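Local coordinates for glycosyl hydrolase family 2, TIM barrel domain protein (Parabacteroides merdae ATCC 43184, PDB 6DXU) that probably hydrolyses beta-glucuronides, as a glycoside hydrolase family 2 beta-glucuronidase of the human gut microbiome, at residues E77-P82 and D595-V600; C73-D78 and V84-G89; L779-G784 and G788-Q793. All blocks are in the same frame, centred on the assembly; numbering follows the deposited sequence.

Contact 1 (E77-P82 and D595-V600); sequences EDAVDP and DFSTPV. With NA (sodium ion), chain N.
S597 faces A79 and V80, and these three buried residues make up nearly all of the contact. The contact is small. S597 OG lies 3.5 Å from the A79 carbonyl oxygen, and otherwise it meets methyl groups. A79 brings its methyl group alongside the serine hydroxyl, with CB 3.6 Å from S597 OG. V80 uses one branch. Its CG1 lies 3.7 Å from S597 CB and also touches the hydroxyl oxygen. This branch stands anti to the carbonyl carbon of V80 (chi1 -66°), which carries it to the serine. S597 OG is anti to its own backbone N (chi1 175°). This turns the oxygen toward A79 CB and V80 CG1, which meet it from directions roughly a right angle apart. The polar needs of the hydroxyl are met from other directions, by N185 ND2 and by the carbonyl oxygen of Y608. The two backbones stay well apart, with 6.4 Å between CA of V80 and CA of S597.

The contact joins two parts of the family 2 architecture. E77-P82 is a loop of the sugar-binding domain. D595-V600 follows the TIM-barrel strand 587-589, and its short strand 596-597 pairs antiparallel with strand 609-610. V80 also rests on V609 of that partner strand.

A79 and V80 sit between two backbone ligands of a sodium ion. The carbonyl oxygen of D78 binds the ion at 2.7 Å. That of D81 binds it at 2.8 Å, and V84 O and a water are further ligands. Within the loop, D81 N donates to E77 O over 3.1 Å, which closes a turn from E77 to D81.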
loop_
_atom_site.group_PDB
_atom_site.type_symbol
_atom_site.label_atom_id
_atom_site.label_comp_id
_atom_site.label_asym_id
_atom_site.label_seq_id
_atom_site.Cartn_x
_atom_site.Cartn_y
_atom_site.Cartn_z
ATOM N N GLU D 77 -25.356 -26.807 -9.527
ATOM C CA GLU D 77 -25.480 -27.593 -10.740
ATOM C C GLU D 77 -24.161 -27.837 -11.454
ATOM O O GLU D 77 -23.935 -28.954 -11.948
ATOM C CB GLU D 77 -26.483 -26.912 -11.678
ATOM C CG GLU D 77 -26.894 -27.758 -12.836
ATOM C CD GLU D 77 -28.302 -27.430 -13.326
ATOM O OE1 GLU D 77 -28.841 -26.361 -12.948
ATOM O OE2 GLU D 77 -28.858 -28.241 -14.102
ATOM N N ASP D 78 -23.265 -26.843 -11.529
ATOM C CA ASP D 78 -22.124 -27.013 -12.419
ATOM C C ASP D 78 -21.023 -27.894 -11.827
ATOM O O ASP D 78 -20.126 -28.308 -12.572
ATOM C CB ASP D 78 -21.563 -25.645 -12.867
ATOM C CG ASP D 78 -20.817 -24.868 -11.762
ATOM O OD1 ASP D 78 -20.672 -25.322 -10.609
ATOM O OD2 ASP D 78 -20.340 -23.759 -12.085
ATOM N N ALA D 79 -21.075 -28.223 -10.531
ATOM C CA ALA D 79 -20.070 -29.137 -9.983
ATOM C C ALA D 79 -20.185 -30.523 -10.608
ATOM O O ALA D 79 -19.172 -31.175 -10.872
ATOM C CB ALA D 79 -20.195 -29.230 -8.464
ATOM N N VAL D 80 -21.408 -30.988 -10.864
ATOM C CA VAL D 80 -21.606 -32.315 -11.443
ATOM C C VAL D 80 -22.026 -32.265 -12.898
ATOM O O VAL D 80 -22.055 -33.323 -13.550
ATOM C CB VAL D 80 -22.622 -33.150 -10.630
ATOM C CG1 VAL D 80 -22.074 -33.453 -9.245
ATOM C CG2 VAL D 80 -23.976 -32.442 -10.531
ATOM N N ASP D 81 -22.317 -31.090 -13.441
ATOM C CA ASP D 81 -22.607 -31.013 -14.864
ATOM C C ASP D 81 -21.440 -31.602 -15.635
ATOM O O ASP D 81 -20.292 -31.173 -15.443
ATOM C CB ASP D 81 -22.861 -29.582 -15.328
ATOM C CG ASP D 81 -23.337 -29.535 -16.781
ATOM O OD1 ASP D 81 -22.494 -29.679 -17.689
ATOM O OD2 ASP D 81 -24.566 -29.444 -17.002
ATOM N N PRO D 82 -21.679 -32.584 -16.506
ATOM C CA PRO D 82 -20.557 -33.317 -17.106
ATOM C C PRO D 82 -19.757 -32.525 -18.132
ATOM O O PRO D 82 -18.677 -32.989 -18.519
ATOM C CB PRO D 82 -21.247 -34.524 -17.769
ATOM C CG PRO D 82 -22.635 -34.009 -18.116
ATOM C CD PRO D 82 -22.990 -33.129 -16.915
ATOM N N ASP D 595 -21.909 -40.388 -1.221
ATOM C CA ASP D 595 -21.327 -39.887 -2.473
ATOM C C ASP D 595 -21.285 -38.363 -2.460
ATOM O O ASP D 595 -22.239 -37.713 -2.016
ATOM C CB ASP D 595 -22.161 -40.334 -3.687
ATOM C CG ASP D 595 -22.022 -41.826 -4.022
ATOM O OD1 ASP D 595 -21.201 -42.551 -3.410
ATOM O OD2 ASP D 595 -22.759 -42.268 -4.930
ATOM N N PHE D 596 -20.193 -37.790 -2.981
ATOM C CA PHE D 596 -20.031 -36.345 -3.028
ATOM C C PHE D 596 -19.290 -35.959 -4.299
ATOM O O PHE D 596 -18.556 -36.756 -4.891
ATOM C CB PHE D 596 -19.264 -35.814 -1.812
ATOM C CG PHE D 596 -17.849 -36.291 -1.752
ATOM C CD1 PHE D 596 -16.819 -35.555 -2.326
ATOM C CD2 PHE D 596 -17.551 -37.498 -1.144
ATOM C CE1 PHE D 596 -15.511 -36.009 -2.277
ATOM C CE2 PHE D 596 -16.252 -37.974 -1.100
ATOM C CZ PHE D 596 -15.220 -37.211 -1.664
ATOM N N SER D 597 -19.476 -34.708 -4.704
ATOM C CA SER D 597 -18.892 -34.232 -5.951
ATOM C C SER D 597 -17.426 -33.846 -5.785
ATOM O O SER D 597 -17.004 -33.340 -4.743
ATOM C CB SER D 597 -19.686 -33.042 -6.493
ATOM O OG SER D 597 -19.046 -32.505 -7.651
ATOM N N THR D 598 -16.641 -34.099 -6.834
ATOM C CA THR D 598 -15.229 -33.749 -6.861
ATOM C C THR D 598 -14.832 -33.298 -8.264
ATOM O O THR D 598 -15.246 -33.918 -9.266
ATOM C CB THR D 598 -14.344 -34.928 -6.410
ATOM O OG1 THR D 598 -12.980 -34.625 -6.695
ATOM C CG2 THR D 598 -14.723 -36.214 -7.133
ATOM N N PRO D 599 -14.034 -32.230 -8.376
ATOM C CA PRO D 599 -13.697 -31.698 -9.699
ATOM C C PRO D 599 -12.651 -32.513 -10.430
ATOM O O PRO D 599 -12.420 -32.265 -11.620
ATOM C CB PRO D 599 -13.158 -30.296 -9.379
ATOM C CG PRO D 599 -12.538 -30.441 -7.996
ATOM C CD PRO D 599 -13.408 -31.460 -7.281
ATOM N N VAL D 600 -11.972 -33.442 -9.758
ATOM C CA VAL D 600 -10.831 -34.099 -10.373
ATOM C C VAL D 600 -11.197 -35.458 -10.959
ATOM O O VAL D 600 -10.306 -36.201 -11.380
ATOM C CB VAL D 600 -9.640 -34.205 -9.393
ATOM C CG1 VAL D 600 -9.226 -32.808 -8.887
ATOM C CG2 VAL D 600 -9.958 -35.129 -8.214
HETATM NA NA NA N . -18.427 -30.159 -13.673
HETATM O O HOH W 1 -16.074 -29.489 -12.312
#

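Contact 2 (C73-D78 and V84-G89); sequences CFNAED and VNYYEG. With NA (sodium ion), chain N.
D78 points its side chain at V84-G89 and meets V84, Y86 and Y87 in turn. Its CB touches V84 CG2 at 4.0 Å. A chi1 of 72° then keeps CG close to both the N and the C of D78, which turns the carboxylate toward the backbone of Y86 and Y87. CG lies beside Y86 CA and Y87 N. OD1 packs on Y86 CB at 3.6 Å. The same oxygen accepts N75 ND2 at 2.9 Å through its syn lone pair, and it lies in the plane of the N75 amide. OD2 accepts the backbone N of Y87, also at 2.9 Å. This donor comes from above the carboxylate, 47° out of its plane. A water 2.8 Å from OD2 donates to it and also to N85 O.

N75 completes the link. Its ND2 donates a second bond, 2.9 Å long, to Y87 O, in the carbonyl plane and on a lone pair. N75 OD1 accepts G188 N, so the amide is held at both ends. Further along, F74 CD2 lies at the edge of the Y87 ring, 3.9 Å from its CD2. F74 CE2 meets G89 O near the plane of the phenylalanine ring.

Both segments belong to one loop between strands 66-68 and 90-97 of the sugar-binding domain. Sodium ties its arms at the other end: V84 O binds the ion at 2.5 Å, and D78 O and D81 O are fellow ligands.

Three donors round the D78 carboxylate, with a cation bound to its own carbonyl, would probably favour the ionised form.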
loop_
_atom_site.group_PDB
_atom_site.type_symbol
_atom_site.label_atom_id
_atom_site.label_comp_id
_atom_site.label_asym_id
_atom_site.label_seq_id
_atom_site.Cartn_x
_atom_site.Cartn_y
_atom_site.Cartn_z
ATOM N N CYS D 73 -25.417 -22.117 -3.046
ATOM C CA CYS D 73 -24.063 -22.410 -3.498
ATOM C C CYS D 73 -23.950 -22.109 -4.988
ATOM O O CYS D 73 -24.846 -22.474 -5.768
ATOM C CB CYS D 73 -23.707 -23.875 -3.202
ATOM S SG CYS D 73 -22.051 -24.327 -3.743
ATOM N N PHE D 74 -22.855 -21.427 -5.377
ATOM C CA PHE D 74 -22.616 -21.118 -6.788
ATOM C C PHE D 74 -22.718 -22.356 -7.662
ATOM O O PHE D 74 -23.059 -22.259 -8.845
ATOM C CB PHE D 74 -21.205 -20.554 -7.023
ATOM C CG PHE D 74 -20.907 -19.226 -6.373
ATOM C CD1 PHE D 74 -21.882 -18.480 -5.742
ATOM C CD2 PHE D 74 -19.613 -18.706 -6.454
ATOM C CE1 PHE D 74 -21.567 -17.249 -5.170
ATOM C CE2 PHE D 74 -19.295 -17.470 -5.898
ATOM C CZ PHE D 74 -20.275 -16.745 -5.256
ATOM N N ASN D 75 -22.380 -23.518 -7.104
ATOM C CA ASN D 75 -22.050 -24.715 -7.863
ATOM C C ASN D 75 -23.099 -25.807 -7.712
ATOM O O ASN D 75 -22.786 -26.986 -7.905
ATOM C CB ASN D 75 -20.692 -25.225 -7.405
ATOM C CG ASN D 75 -19.650 -24.126 -7.411
ATOM O OD1 ASN D 75 -19.217 -23.646 -6.356
ATOM N ND2 ASN D 75 -19.254 -23.712 -8.601
ATOM N N ALA D 76 -24.330 -25.428 -7.362
ATOM C CA ALA D 76 -25.387 -26.415 -7.134
ATOM C C ALA D 76 -25.552 -27.335 -8.327
ATOM O O ALA D 76 -25.848 -28.526 -8.165
ATOM C CB ALA D 76 -26.703 -25.704 -6.826
ATOM N N GLU D 77 -25.356 -26.807 -9.527
ATOM C CA GLU D 77 -25.480 -27.593 -10.740
ATOM C C GLU D 77 -24.161 -27.837 -11.454
ATOM O O GLU D 77 -23.935 -28.954 -11.948
ATOM C CB GLU D 77 -26.483 -26.912 -11.678
ATOM C CG GLU D 77 -26.894 -27.758 -12.836
ATOM C CD GLU D 77 -28.302 -27.430 -13.326
ATOM O OE1 GLU D 77 -28.841 -26.361 -12.948
ATOM O OE2 GLU D 77 -28.858 -28.241 -14.102
ATOM N N ASP D 78 -23.265 -26.843 -11.529
ATOM C CA ASP D 78 -22.124 -27.013 -12.419
ATOM C C ASP D 78 -21.023 -27.894 -11.827
ATOM O O ASP D 78 -20.126 -28.308 -12.572
ATOM C CB ASP D 78 -21.563 -25.645 -12.867
ATOM C CG ASP D 78 -20.817 -24.868 -11.762
ATOM O OD1 ASP D 78 -20.672 -25.322 -10.609
ATOM O OD2 ASP D 78 -20.340 -23.759 -12.085
ATOM N N VAL D 84 -18.767 -29.036 -18.087
ATOM C CA VAL D 84 -18.157 -27.768 -17.706
ATOM C C VAL D 84 -17.266 -27.963 -16.486
ATOM O O VAL D 84 -17.522 -28.829 -15.642
ATOM C CB VAL D 84 -19.219 -26.682 -17.402
ATOM C CG1 VAL D 84 -20.038 -26.353 -18.650
ATOM C CG2 VAL D 84 -20.126 -27.114 -16.253
ATOM N N ASN D 85 -16.221 -27.135 -16.403
ATOM C CA ASN D 85 -15.459 -26.959 -15.168
ATOM C C ASN D 85 -16.307 -26.155 -14.188
ATOM O O ASN D 85 -16.860 -25.111 -14.557
ATOM C CB ASN D 85 -14.159 -26.176 -15.434
ATOM C CG ASN D 85 -13.323 -26.741 -16.564
ATOM O OD1 ASN D 85 -13.007 -27.926 -16.572
ATOM N ND2 ASN D 85 -12.909 -25.868 -17.512
ATOM N N TYR D 86 -16.399 -26.609 -12.939
ATOM C CA TYR D 86 -17.206 -25.874 -11.971
ATOM C C TYR D 86 -16.655 -24.464 -11.759
ATOM O O TYR D 86 -15.455 -24.210 -11.872
ATOM C CB TYR D 86 -17.298 -26.628 -10.639
ATOM C CG TYR D 86 -16.145 -26.521 -9.656
ATOM C CD1 TYR D 86 -14.894 -27.075 -9.929
ATOM C CD2 TYR D 86 -16.338 -25.928 -8.402
ATOM C CE1 TYR D 86 -13.837 -26.985 -8.983
ATOM C CE2 TYR D 86 -15.318 -25.858 -7.460
ATOM C CZ TYR D 86 -14.071 -26.392 -7.746
ATOM O OH TYR D 86 -13.072 -26.314 -6.789
ATOM N N TYR D 87 -17.560 -23.539 -11.452
ATOM C CA TYR D 87 -17.211 -22.128 -11.387
ATOM C C TYR D 87 -16.423 -21.824 -10.122
ATOM O O TYR D 87 -16.897 -22.084 -9.009
ATOM C CB TYR D 87 -18.474 -21.273 -11.420
ATOM C CG TYR D 87 -18.200 -19.787 -11.303
ATOM C CD1 TYR D 87 -17.591 -19.083 -12.343
ATOM C CD2 TYR D 87 -18.563 -19.081 -10.154
ATOM C CE1 TYR D 87 -17.358 -17.711 -12.237
ATOM C CE2 TYR D 87 -18.330 -17.715 -10.037
ATOM C CZ TYR D 87 -17.725 -17.039 -11.084
ATOM O OH TYR D 87 -17.497 -15.683 -10.975
ATOM N N GLU D 88 -15.242 -21.241 -10.296
ATOM C CA GLU D 88 -14.423 -20.730 -9.204
ATOM C C GLU D 88 -14.169 -19.255 -9.501
ATOM O O GLU D 88 -13.339 -18.909 -10.348
ATOM C CB GLU D 88 -13.132 -21.533 -9.091
ATOM C CG GLU D 88 -13.367 -22.965 -8.582
ATOM C CD GLU D 88 -12.060 -23.713 -8.368
ATOM O OE1 GLU D 88 -11.559 -24.355 -9.328
ATOM O OE2 GLU D 88 -11.525 -23.618 -7.245
ATOM N N GLY D 89 -14.891 -18.375 -8.816
ATOM C CA GLY D 89 -14.797 -16.969 -9.115
ATOM C C GLY D 89 -15.700 -16.184 -8.189
ATOM O O GLY D 89 -16.246 -16.718 -7.223
HETATM NA NA NA N . -18.427 -30.159 -13.673
HETATM O O HOH W 2 -19.204 -23.618 -14.646
HETATM O O HOH W 1 -16.074 -29.489 -12.312
#

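Contact 3 (L779-G784 and G788-Q793); sequences LICNLG and GSRKVQ. With BCN (bicine), chain L.
The R790 guanidinium and the N782 amide are the flat groups that approach each other across this contact. N782 OD1 approaches the guanidinium obliquely and stays 4.3 Å from NE. The ends of these groups serve other partners: R790 NH2 makes salt bridges to D81 and D83, and N782 ND2 donates to E77 and D81. A water joins the two residues instead. It donates to N782 OD1 and accepts the backbone N of N782 and of R790.

The carbon part of R790 does the packing. With chi1 at 67°, its chain starts out over its own backbone, and from CG to NE it runs extended past C781. CB lies 3.9 Å from C781 CB, and CD is 4.0 Å from C781 SG. L779 CD1 reaches R790 CB at 4.0 Å, with the two side chains at about a right angle.

The segments form the crossover between the two antiparallel sheets of a C-terminal beta sandwich. Strand 778-780 belongs to one sheet and strand 791-793 to the other. The connection is tied by L783 N, which donates to G788 O at 2.9 Å, in the carbonyl plane. G788 suits its place, because a CB there would run into L783 CB.

At the far end of the second strand, Q793 NE2 makes weak bonds to bicine, to O21 at 2.9 Å and to O6 at 3.2 Å. Q793 OE1 accepts R523 NH2 and lies 2.8 Å from bicine O4. A leucine here has neither amide atom, and would probably leave bicine O21 and O6 without this donor and R523 NH2 without this acceptor.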
loop_
_atom_site.group_PDB
_atom_site.type_symbol
_atom_site.label_atom_id
_atom_site.label_comp_id
_atom_site.label_asym_id
_atom_site.label_seq_id
_atom_site.Cartn_x
_atom_site.Cartn_y
_atom_site.Cartn_z
ATOM N N LEU D 779 -35.256 -32.344 -17.749
ATOM C CA LEU D 779 -34.607 -33.465 -17.080
ATOM C C LEU D 779 -34.325 -33.127 -15.624
ATOM O O LEU D 779 -33.838 -32.038 -15.308
ATOM C CB LEU D 779 -33.289 -33.835 -17.762
ATOM C CG LEU D 779 -33.316 -34.215 -19.238
ATOM C CD1 LEU D 779 -31.920 -34.582 -19.674
ATOM C CD2 LEU D 779 -34.285 -35.367 -19.483
ATOM N N ILE D 780 -34.599 -34.078 -14.738
ATOM C CA ILE D 780 -34.154 -33.961 -13.340
ATOM C C ILE D 780 -32.746 -34.541 -13.328
ATOM O O ILE D 780 -32.512 -35.716 -13.034
ATOM C CB ILE D 780 -35.115 -34.648 -12.364
ATOM C CG1 ILE D 780 -36.510 -34.026 -12.499
ATOM C CG2 ILE D 780 -34.625 -34.520 -10.915
ATOM C CD1 ILE D 780 -37.566 -34.665 -11.644
ATOM N N CYS D 781 -31.781 -33.699 -13.699
ATOM C CA CYS D 781 -30.409 -34.132 -13.909
ATOM C C CYS D 781 -29.486 -33.315 -13.013
ATOM O O CYS D 781 -29.939 -32.531 -12.171
ATOM C CB CYS D 781 -30.014 -34.003 -15.387
ATOM S SG CYS D 781 -30.045 -32.329 -16.092
ATOM N N ASN D 782 -28.183 -33.542 -13.178
ATOM C CA ASN D 782 -27.154 -32.855 -12.395
ATOM C C ASN D 782 -27.401 -32.999 -10.893
ATOM O O ASN D 782 -27.158 -32.080 -10.095
ATOM C CB ASN D 782 -27.044 -31.387 -12.804
ATOM C CG ASN D 782 -26.459 -31.226 -14.202
ATOM O OD1 ASN D 782 -25.739 -32.102 -14.699
ATOM N ND2 ASN D 782 -26.789 -30.126 -14.851
ATOM N N LEU D 783 -27.870 -34.171 -10.495
ATOM C CA LEU D 783 -27.975 -34.478 -9.074
ATOM C C LEU D 783 -26.749 -35.206 -8.543
ATOM O O LEU D 783 -26.603 -35.339 -7.323
ATOM C CB LEU D 783 -29.223 -35.327 -8.799
ATOM C CG LEU D 783 -30.566 -34.715 -9.201
ATOM C CD1 LEU D 783 -31.706 -35.603 -8.728
ATOM C CD2 LEU D 783 -30.702 -33.278 -8.671
ATOM N N GLY D 784 -25.870 -35.684 -9.417
ATOM C CA GLY D 784 -24.735 -36.462 -8.952
ATOM C C GLY D 784 -25.099 -37.854 -8.481
ATOM O O GLY D 784 -24.412 -38.410 -7.615
ATOM N N GLY D 788 -29.933 -39.574 -11.591
ATOM C CA GLY D 788 -30.153 -38.156 -11.750
ATOM C C GLY D 788 -29.047 -37.508 -12.560
ATOM O O GLY D 788 -28.566 -36.428 -12.205
ATOM N N SER D 789 -28.616 -38.160 -13.642
ATOM C CA SER D 789 -27.478 -37.698 -14.423
ATOM C C SER D 789 -27.810 -37.761 -15.909
ATOM O O SER D 789 -28.227 -38.814 -16.403
ATOM C CB SER D 789 -26.226 -38.538 -14.121
ATOM O OG SER D 789 -25.774 -38.352 -12.778
ATOM N N ARG D 790 -27.585 -36.649 -16.626
ATOM C CA ARG D 790 -27.903 -36.629 -18.053
ATOM C C ARG D 790 -26.831 -37.291 -18.893
ATOM O O ARG D 790 -27.077 -37.570 -20.066
ATOM C CB ARG D 790 -28.133 -35.196 -18.550
ATOM C CG ARG D 790 -26.910 -34.291 -18.547
ATOM C CD ARG D 790 -27.299 -32.890 -18.993
ATOM N NE ARG D 790 -26.153 -31.981 -18.986
ATOM C CZ ARG D 790 -25.256 -31.904 -19.961
ATOM N NH1 ARG D 790 -25.386 -32.671 -21.041
ATOM N NH2 ARG D 790 -24.232 -31.053 -19.868
ATOM N N LYS D 791 -25.647 -37.523 -18.328
ATOM C CA LYS D 791 -24.637 -38.404 -18.907
ATOM C C LYS D 791 -24.212 -39.366 -17.810
ATOM O O LYS D 791 -23.813 -38.926 -16.726
ATOM C CB LYS D 791 -23.439 -37.617 -19.441
ATOM C CG LYS D 791 -23.772 -36.774 -20.674
ATOM C CD LYS D 791 -22.529 -36.112 -21.281
ATOM C CE LYS D 791 -22.924 -35.285 -22.505
ATOM N NZ LYS D 791 -21.768 -34.606 -23.117
ATOM N N VAL D 792 -24.343 -40.666 -18.056
ATOM C CA VAL D 792 -24.151 -41.653 -16.990
ATOM C C VAL D 792 -23.807 -42.990 -17.631
ATOM O O VAL D 792 -24.353 -43.346 -18.678
ATOM C CB VAL D 792 -25.404 -41.749 -16.091
ATOM C CG1 VAL D 792 -26.600 -42.371 -16.862
ATOM C CG2 VAL D 792 -25.106 -42.546 -14.810
ATOM N N GLN D 793 -22.892 -43.726 -17.006
ATOM C CA GLN D 793 -22.612 -45.087 -17.448
ATOM C C GLN D 793 -23.786 -45.981 -17.082
ATOM O O GLN D 793 -24.418 -45.799 -16.040
ATOM C CB GLN D 793 -21.330 -45.627 -16.804
ATOM C CG GLN D 793 -20.033 -45.120 -17.411
ATOM C CD GLN D 793 -18.819 -45.762 -16.756
ATOM O OE1 GLN D 793 -18.938 -46.817 -16.139
ATOM N NE2 GLN D 793 -17.651 -45.115 -16.861
HETATM N N1 BCN L . -14.446 -47.030 -14.642
HETATM C C1 BCN L . -13.654 -47.557 -15.737
HETATM C C2 BCN L . -14.487 -47.516 -17.016
HETATM O O21 BCN L . -15.724 -47.300 -16.941
HETATM O O22 BCN L . -13.939 -47.700 -18.137
HETATM C C3 BCN L . -14.783 -48.136 -13.752
HETATM C C4 BCN L . -15.931 -48.976 -14.317
HETATM O O4 BCN L . -17.026 -48.153 -14.617
HETATM C C5 BCN L . -13.625 -46.081 -13.890
HETATM C C6 BCN L . -13.924 -44.647 -14.326
HETATM O O6 BCN L . -15.187 -44.615 -14.938
HETATM O O HOH W 3 -26.166 -34.693 -15.099
HETATM O O HOH W 4 -25.192 -35.824 -12.193
#

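In the fold
Contacts 1 and 2 share E77 and D78 and one sodium site, and their centres are about 8 Å apart. They also touch directly, where P599 CB of contact 1 packs on Y86 CE1 of contact 2 at 3.4 Å. Contact 3 lies about 11 Å from contact 1 and about 16 Å from contact 2, centre to centre. Polar links bridge both gaps. D81 OD1 forms a salt bridge with R790 NH2 at 3.1 Å, joining contacts 1 and 3. E77 OE2 and N782 ND2, a probable hydrogen bond at 2.9 Å, join contact 3 to both others. Only contact 3 holds a bicine-pocket residue, Q793, whose partner R523 also bonds bicine.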